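Local coordinates for protein STN1 (Saccharomyces cerevisiae, PDB 3KEY) that helps regulate telomere length and protect chromosome ends, restraining telomerase loading through its interaction with CDC13, here as its C-terminal part of two winged helix-turn-helix regions, at residues A[136-144]-A[154-162]. Residues are numbered along the deposited sequence; the frame is centred on the assembly and turned at random.
Sequences VDVFKECLK and LKNWWIDLD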
loop_
_atom_site.group_PDB
_atom_site.type_symbol
_atom_site.label_atom_id
_atom_site.label_comp_id
_atom_site.label_asym_id
_atom_site.label_seq_id
_atom_site.Cartn_x
_atom_site.Cartn_y
_atom_site.Cartn_z
ATOM N N VAL A 136 -4.338 -5.604 3.655
ATOM C CA VAL A 136 -5.224 -5.856 2.528
ATOM C C VAL A 136 -4.687 -5.168 1.268
ATOM O O VAL A 136 -4.627 -5.775 0.207
ATOM C CB VAL A 136 -6.661 -5.336 2.804
ATOM C CG1 VAL A 136 -7.477 -5.323 1.514
ATOM C CG2 VAL A 136 -7.337 -6.216 3.850
ATOM N N ASP A 137 -4.286 -3.906 1.374
ATOM C CA ASP A 137 -3.793 -3.229 0.182
ATOM C C ASP A 137 -2.487 -3.824 -0.329
ATOM O O ASP A 137 -2.256 -3.861 -1.532
ATOM C CB ASP A 137 -3.667 -1.717 0.416
ATOM C CG ASP A 137 -5.033 -1.043 0.571
ATOM O OD1 ASP A 137 -6.027 -1.608 0.058
ATOM O OD2 ASP A 137 -5.122 0.040 1.190
ATOM N N VAL A 138 -1.636 -4.311 0.568
ATOM C CA VAL A 138 -0.392 -4.910 0.104
ATOM C C VAL A 138 -0.700 -6.202 -0.669
ATOM O O VAL A 138 -0.179 -6.416 -1.770
ATOM C CB VAL A 138 0.575 -5.207 1.281
ATOM C CG1 VAL A 138 1.792 -5.995 0.778
ATOM C CG2 VAL A 138 1.034 -3.889 1.903
ATOM N N PHE A 139 -1.563 -7.046 -0.111
ATOM C CA PHE A 139 -1.915 -8.296 -0.780
ATOM C C PHE A 139 -2.658 -8.072 -2.099
ATOM O O PHE A 139 -2.424 -8.798 -3.067
ATOM C CB PHE A 139 -2.719 -9.219 0.153
ATOM C CG PHE A 139 -1.846 -10.068 1.054
ATOM C CD1 PHE A 139 -1.348 -9.559 2.249
ATOM C CD2 PHE A 139 -1.474 -11.357 0.667
ATOM C CE1 PHE A 139 -0.487 -10.318 3.050
ATOM C CE2 PHE A 139 -0.615 -12.127 1.454
ATOM C CZ PHE A 139 -0.118 -11.607 2.650
ATOM N N LYS A 140 -3.533 -7.066 -2.154
ATOM C CA LYS A 140 -4.240 -6.776 -3.401
ATOM C C LYS A 140 -3.237 -6.464 -4.522
ATOM O O LYS A 140 -3.347 -6.993 -5.634
ATOM C CB LYS A 140 -5.205 -5.595 -3.223
ATOM C CG LYS A 140 -6.530 -5.969 -2.564
ATOM C CD LYS A 140 -7.473 -4.772 -2.440
ATOM C CE LYS A 140 -8.852 -5.206 -1.929
ATOM N NZ LYS A 140 -9.770 -4.033 -1.764
ATOM N N GLU A 141 -2.263 -5.605 -4.229
ATOM C CA GLU A 141 -1.247 -5.244 -5.212
ATOM C C GLU A 141 -0.403 -6.447 -5.653
ATOM O O GLU A 141 -0.127 -6.618 -6.841
ATOM C CB GLU A 141 -0.323 -4.161 -4.657
ATOM C CG GLU A 141 -0.547 -2.806 -5.270
ATOM C CD GLU A 141 -0.716 -2.878 -6.785
ATOM O OE1 GLU A 141 0.205 -3.355 -7.502
ATOM O OE2 GLU A 141 -1.782 -2.458 -7.254
ATOM N N CYS A 142 0.023 -7.267 -4.699
ATOM C CA CYS A 142 0.811 -8.447 -5.036
ATOM C C CYS A 142 -0.012 -9.424 -5.870
ATOM O O CYS A 142 0.474 -9.960 -6.863
ATOM C CB CYS A 142 1.306 -9.141 -3.771
ATOM S SG CYS A 142 2.513 -8.171 -2.870
ATOM N N LEU A 143 -1.259 -9.652 -5.470
ATOM C CA LEU A 143 -2.119 -10.574 -6.205
ATOM C C LEU A 143 -2.367 -10.063 -7.618
ATOM O O LEU A 143 -2.409 -10.842 -8.572
ATOM C CB LEU A 143 -3.442 -10.784 -5.451
ATOM C CG LEU A 143 -3.282 -11.676 -4.208
ATOM C CD1 LEU A 143 -4.506 -11.606 -3.302
ATOM C CD2 LEU A 143 -3.039 -13.117 -4.673
ATOM N N LYS A 144 -2.513 -8.749 -7.749
ATOM C CA LYS A 144 -2.735 -8.125 -9.052
ATOM C C LYS A 144 -1.519 -8.426 -9.944
ATOM O O LYS A 144 -1.665 -8.820 -11.105
ATOM C CB LYS A 144 -2.916 -6.615 -8.858
ATOM C CG LYS A 144 -3.271 -5.808 -10.098
ATOM C CD LYS A 144 -3.612 -4.353 -9.705
ATOM C CE LYS A 144 -3.858 -3.471 -10.932
ATOM N NZ LYS A 144 -4.317 -2.081 -10.595
ATOM N N LEU A 154 -2.592 -18.484 -11.830
ATOM C CA LEU A 154 -3.633 -17.772 -11.082
ATOM C C LEU A 154 -4.711 -17.227 -12.015
ATOM O O LEU A 154 -4.442 -16.333 -12.817
ATOM C CB LEU A 154 -3.019 -16.597 -10.306
ATOM C CG LEU A 154 -3.511 -16.246 -8.893
ATOM C CD1 LEU A 154 -3.280 -14.754 -8.655
ATOM C CD2 LEU A 154 -4.962 -16.588 -8.712
ATOM N N LYS A 155 -5.924 -17.761 -11.901
ATOM C CA LYS A 155 -7.038 -17.306 -12.731
ATOM C C LYS A 155 -7.774 -16.110 -12.104
ATOM O O LYS A 155 -8.024 -15.107 -12.773
ATOM C CB LYS A 155 -8.019 -18.457 -12.949
ATOM C CG LYS A 155 -9.161 -18.142 -13.907
ATOM C CD LYS A 155 -10.083 -19.346 -14.058
ATOM C CE LYS A 155 -11.255 -19.059 -14.986
ATOM N NZ LYS A 155 -12.233 -20.189 -14.969
ATOM N N ASN A 156 -8.128 -16.230 -10.824
ATOM C CA ASN A 156 -8.828 -15.166 -10.080
ATOM C C ASN A 156 -8.441 -15.179 -8.602
ATOM O O ASN A 156 -7.897 -16.167 -8.099
ATOM C CB ASN A 156 -10.353 -15.340 -10.159
ATOM C CG ASN A 156 -10.925 -14.938 -11.503
ATOM O OD1 ASN A 156 -10.758 -13.800 -11.947
ATOM N ND2 ASN A 156 -11.611 -15.873 -12.159
ATOM N N TRP A 157 -8.737 -14.082 -7.910
ATOM C CA TRP A 157 -8.447 -13.971 -6.482
ATOM C C TRP A 157 -9.427 -13.027 -5.797
ATOM O O TRP A 157 -9.993 -12.146 -6.434
ATOM C CB TRP A 157 -7.016 -13.456 -6.239
ATOM C CG TRP A 157 -6.741 -12.082 -6.788
ATOM C CD1 TRP A 157 -6.187 -11.780 -8.003
ATOM C CD2 TRP A 157 -7.042 -10.827 -6.161
ATOM N NE1 TRP A 157 -6.127 -10.415 -8.169
ATOM C CE2 TRP A 157 -6.643 -9.807 -7.057
ATOM C CE3 TRP A 157 -7.612 -10.466 -4.929
ATOM C CZ2 TRP A 157 -6.800 -8.440 -6.760
ATOM C CZ3 TRP A 157 -7.770 -9.110 -4.632
ATOM C CH2 TRP A 157 -7.362 -8.113 -5.549
ATOM N N TRP A 158 -9.625 -13.229 -4.499
ATOM C CA TRP A 158 -10.499 -12.378 -3.694
ATOM C C TRP A 158 -9.900 -12.324 -2.290
ATOM O O TRP A 158 -9.205 -13.251 -1.866
ATOM C CB TRP A 158 -11.910 -12.969 -3.571
ATOM C CG TRP A 158 -12.642 -13.177 -4.862
ATOM C CD1 TRP A 158 -13.596 -12.362 -5.410
ATOM C CD2 TRP A 158 -12.511 -14.297 -5.744
ATOM N NE1 TRP A 158 -14.075 -12.914 -6.580
ATOM C CE2 TRP A 158 -13.425 -14.102 -6.809
ATOM C CE3 TRP A 158 -11.710 -15.449 -5.741
ATOM C CZ2 TRP A 158 -13.564 -15.018 -7.859
ATOM C CZ3 TRP A 158 -11.847 -16.365 -6.788
ATOM C CH2 TRP A 158 -12.772 -16.140 -7.835
ATOM N N ILE A 159 -10.174 -11.239 -1.577
ATOM C CA ILE A 159 -9.710 -11.102 -0.211
ATOM C C ILE A 159 -10.912 -10.773 0.668
ATOM O O ILE A 159 -11.624 -9.801 0.408
ATOM C CB ILE A 159 -8.659 -9.980 -0.064
ATOM C CG1 ILE A 159 -7.408 -10.329 -0.876
ATOM C CG2 ILE A 159 -8.309 -9.780 1.419
ATOM C CD1 ILE A 159 -6.290 -9.293 -0.749
ATOM N N ASP A 160 -11.147 -11.602 1.686
ATOM C CA ASP A 160 -12.242 -11.390 2.636
ATOM C C ASP A 160 -11.673 -10.955 3.979
ATOM O O ASP A 160 -10.512 -11.222 4.287
ATOM C CB ASP A 160 -13.035 -12.678 2.877
ATOM C CG ASP A 160 -14.014 -12.983 1.766
ATOM O OD1 ASP A 160 -14.232 -12.115 0.902
ATOM O OD2 ASP A 160 -14.574 -14.096 1.769
ATOM N N LEU A 161 -12.494 -10.289 4.783
ATOM C CA LEU A 161 -12.060 -9.878 6.111
ATOM C C LEU A 161 -12.553 -10.943 7.081
ATOM O O LEU A 161 -13.698 -11.391 6.985
ATOM C CB LEU A 161 -12.651 -8.520 6.492
ATOM C CG LEU A 161 -12.153 -7.292 5.731
ATOM C CD1 LEU A 161 -12.722 -6.039 6.387
ATOM C CD2 LEU A 161 -10.636 -7.246 5.743
ATOM N N ASP A 162 -11.693 -11.357 8.008
ATOM C CA ASP A 162 -12.069 -12.375 8.978
ATOM C C ASP A 162 -12.443 -11.766 10.323
ATOM O O ASP A 162 -12.719 -12.487 11.282
ATOM C CB ASP A 162 -10.933 -13.385 9.163
ATOM C CG ASP A 162 -10.576 -14.096 7.875
ATOM O OD1 ASP A 162 -11.412 -14.111 6.949
ATOM O OD2 ASP A 162 -9.457 -14.650 7.790
#
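Helix 136-144 and strand 154-161, which carry Leu143 and Trp157, run almost exactly antiparallel, at 174°, their axes 9.6 Å apart at closest approach, a distance filled mainly by side chains. Trp157, Leu143 and Ile159 bury most of the surface, in nearly equal shares. With chi1 at 62°, Trp157 CG is wedged between the backbone N and the carbonyl carbon, and the indole lies against the helix beneath Leu143. Leu143 CB sits 3.6 Å from the centroid of the five-membered ring and only 6° off its normal, a CH-pi contact over the face. Leu143 CD1 reaches farther along the indole to Trp157 CE3 (3.7 Å), while the aliphatic stem of Lys140, extended beyond CG, crosses the six-membered ring's far corner, CG 3.8 Å from Trp157 CH2. A lysine suits this rim, giving methylenes to the ring and its ammonium to the exposed surface. Without the indole, as with an alanine here, Leu143 CB would probably lose the flat surface it rests on, leaving a gap beside Lys140. Ile159, beta-branched as suits a strand, has a CG1-CD1 arm long enough to touch Phe139 CB (3.7 Å) and Leu143 CD1 (3.9 Å). Farther along, Val136 CG2 meets Leu161 CD2 (3.9 Å). The strand is an outermost one of the second winged-helix region's three-stranded sheet, hydrogen-bonded antiparallel to strand 173-180, with a classic bulge where Lys155 and Asn156 both face Glu179; Phe139 and Leu154 also touch helix 90-108.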